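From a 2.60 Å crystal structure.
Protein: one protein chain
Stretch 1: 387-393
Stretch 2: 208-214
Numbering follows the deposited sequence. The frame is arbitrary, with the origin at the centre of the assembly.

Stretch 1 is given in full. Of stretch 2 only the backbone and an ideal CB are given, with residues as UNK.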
# COMPACT_ATOMS: atom_id res chain seq x y z
N ASP A 387 3.06 30.33 -15.08
CA ASP A 387 2.63 29.73 -16.34
C ASP A 387 1.33 30.39 -16.77
O ASP A 387 0.24 30.02 -16.31
CB ASP A 387 2.44 28.22 -16.18
CG ASP A 387 2.39 27.48 -17.50
OD1 ASP A 387 1.73 27.96 -18.44
OD2 ASP A 387 3.02 26.41 -17.60
N SER A 388 1.45 31.40 -17.63
CA SER A 388 0.32 32.23 -18.03
C SER A 388 -0.50 32.70 -16.83
O SER A 388 -1.65 33.09 -16.97
CB SER A 388 -0.55 31.49 -19.04
OG SER A 388 0.27 30.96 -20.08
N GLY A 389 0.12 32.67 -15.65
CA GLY A 389 -0.49 33.08 -14.40
C GLY A 389 0.51 33.09 -13.27
O GLY A 389 1.70 32.85 -13.47
N PRO A 390 0.07 33.36 -12.05
CA PRO A 390 0.99 33.40 -10.92
C PRO A 390 1.39 32.02 -10.44
O PRO A 390 0.86 31.00 -10.85
CB PRO A 390 0.19 34.13 -9.84
CG PRO A 390 -1.16 33.85 -10.15
CD PRO A 390 -1.28 33.79 -11.65
N ARG A 391 2.33 32.03 -9.52
CA ARG A 391 2.97 30.82 -9.03
C ARG A 391 2.19 30.35 -7.81
O ARG A 391 1.84 31.16 -6.96
CB ARG A 391 4.43 31.13 -8.68
CG ARG A 391 5.33 29.95 -8.36
CD ARG A 391 6.76 30.38 -7.93
NE ARG A 391 7.75 29.79 -8.82
CZ ARG A 391 8.42 30.49 -9.71
NH1 ARG A 391 8.22 31.79 -9.77
NH2 ARG A 391 9.29 29.91 -10.54
N LEU A 392 1.89 29.07 -7.76
CA LEU A 392 1.27 28.52 -6.58
C LEU A 392 2.20 28.66 -5.39
O LEU A 392 3.32 28.13 -5.42
CB LEU A 392 0.95 27.04 -6.80
CG LEU A 392 -0.08 26.74 -7.87
CD1 LEU A 392 -0.13 25.25 -8.13
CD2 LEU A 392 -1.38 27.23 -7.36
N PRO A 393 1.79 29.32 -4.31
CA PRO A 393 2.69 29.44 -3.16
C PRO A 393 3.00 28.12 -2.46
O PRO A 393 4.04 28.02 -1.81
CB PRO A 393 1.95 30.43 -2.24
CG PRO A 393 0.59 30.54 -2.77
CD PRO A 393 0.64 30.23 -4.21
N UNK A 208 -8.47 35.52 -17.06
CA UNK A 208 -7.46 36.20 -17.85
C UNK A 208 -6.15 36.28 -17.09
O UNK A 208 -5.07 36.32 -17.69
CB UNK A 208 -7.94 37.60 -18.24
N UNK A 209 -6.23 36.30 -15.77
CA UNK A 209 -5.04 36.40 -14.97
C UNK A 209 -4.36 35.09 -14.70
O UNK A 209 -3.40 35.07 -13.94
CB UNK A 209 -5.38 37.07 -13.64
N UNK A 210 -4.83 34.00 -15.29
CA UNK A 210 -4.25 32.70 -15.02
C UNK A 210 -4.36 32.25 -13.59
O UNK A 210 -3.49 31.54 -13.11
CB UNK A 210 -2.77 32.71 -15.42
N UNK A 211 -5.42 32.66 -12.88
CA UNK A 211 -5.63 32.32 -11.48
C UNK A 211 -6.77 31.32 -11.27
O UNK A 211 -7.10 31.05 -10.12
CB UNK A 211 -5.91 33.59 -10.68
N UNK A 212 -7.37 30.77 -12.33
CA UNK A 212 -8.44 29.79 -12.22
C UNK A 212 -7.93 28.39 -12.55
O UNK A 212 -7.23 28.19 -13.54
CB UNK A 212 -9.60 30.16 -13.14
N UNK A 213 -8.33 27.42 -11.73
CA UNK A 213 -7.93 26.03 -11.84
C UNK A 213 -9.18 25.16 -11.79
O UNK A 213 -10.17 25.51 -11.16
CB UNK A 213 -6.95 25.65 -10.73
N UNK A 214 -9.12 24.00 -12.43
CA UNK A 214 -10.29 23.17 -12.63
C UNK A 214 -9.99 21.73 -12.27
O UNK A 214 -8.94 21.21 -12.63
CB UNK A 214 -10.78 23.27 -14.08

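Position 208 has helical backbone angles, and its CA-to-CB bond points away from stretch 1, with nothing of that stretch within 5.5 Å of the ideal CB. Stretch 1 therefore sets no demand, and most residues that tolerate a helix would do. The residue is Lys208, whose side chain makes no contact with stretch 1. Its backbone does take part: a water donates hydrogen bonds to Lys208 O (3.2 Å) and to Ser388 O (2.6 Å).

At 209 the ideal CB points sideways and meets no atom of stretch 1, while phi/psi of -85/6 are open to many residues. The contact here belongs to the carbonyl, so the visible atoms do not settle the choice. It is Gly209, the first residue after the helix to leave helical angles. Its O lies 3.4 Å from Pro390 CD and accepts a CA-H...O contact from Gly389 CA at 3.6 Å.

Position 210 is the most restricted. Phi is +62°, which by itself favours glycine, and the ideal CB points toward stretch 1, where it would lie 1.9 Å from Ser388 O and 2.5 Å from Gly389 CA. Any side chain would clash, so glycine alone fits the backbone as it stands. Gly210 brings its CA to 3.3 Å from Ser388 O in a CA-H...O contact. The two stretches come closest here by CA, with Gly389 CA 3.8 Å from Gly210 CA.

At 211 the CB points sideways, 4.7 Å from Pro390 CD. The proline ring offers an apolar surface without a donor or charge; a medium or long side chain, aliphatic, aromatic or with a flat polar end, could turn back to cover it. The residue is Arg211. Pro390 CG lies over one face of the guanidinium, 3.7 Å from Arg211 NH1. This packing leaves the group's edge free for hydrogen bonds, and NE makes one elsewhere in the structure.

Position 212 begins a strand and is out of reach of stretch 1, which gives no preference; it is Leu212.

At 213 the CB points toward stretch 1 but has nothing within 5.5 Å, leaving a gap before the methyl groups of Leu392. A large apolar residue, such as phenylalanine, methionine or leucine, would suit. Phe213, with chi1 m, spans the gap: its CZ lies 3.8 Å from Leu392 CD2, which approaches the ring obliquely.

Position 214 is again out of reach and is Leu214.

Stretch 2, residues 208-214: KGGRLFL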
# COMPACT_ATOMS: atom_id res chain seq x y z
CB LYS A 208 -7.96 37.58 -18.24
CG LYS A 208 -7.36 38.18 -19.50
CD LYS A 208 -6.26 39.18 -19.18
CE LYS A 208 -5.70 39.87 -20.43
NZ LYS A 208 -4.55 40.79 -20.14
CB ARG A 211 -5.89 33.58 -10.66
CG ARG A 211 -4.90 34.67 -10.92
CD ARG A 211 -5.11 35.89 -10.06
NE ARG A 211 -4.44 35.80 -8.77
CZ ARG A 211 -3.31 36.41 -8.45
NH1 ARG A 211 -2.67 37.16 -9.31
NH2 ARG A 211 -2.80 36.27 -7.24
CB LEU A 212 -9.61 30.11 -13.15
CG LEU A 212 -10.67 31.13 -12.75
CD1 LEU A 212 -11.81 30.99 -13.68
CD2 LEU A 212 -11.14 30.96 -11.34
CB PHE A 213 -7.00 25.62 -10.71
CG PHE A 213 -5.76 26.43 -10.61
CD1 PHE A 213 -5.77 27.68 -10.01
CD2 PHE A 213 -4.57 25.93 -11.09
CE1 PHE A 213 -4.62 28.41 -9.92
CE2 PHE A 213 -3.42 26.67 -10.99
CZ PHE A 213 -3.46 27.91 -10.41
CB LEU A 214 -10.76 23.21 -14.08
CG LEU A 214 -11.87 22.23 -14.48
CD1 LEU A 214 -13.12 22.47 -13.69
CD2 LEU A 214 -12.16 22.40 -15.92
O HOH W 1 -1.95 35.56 -17.53
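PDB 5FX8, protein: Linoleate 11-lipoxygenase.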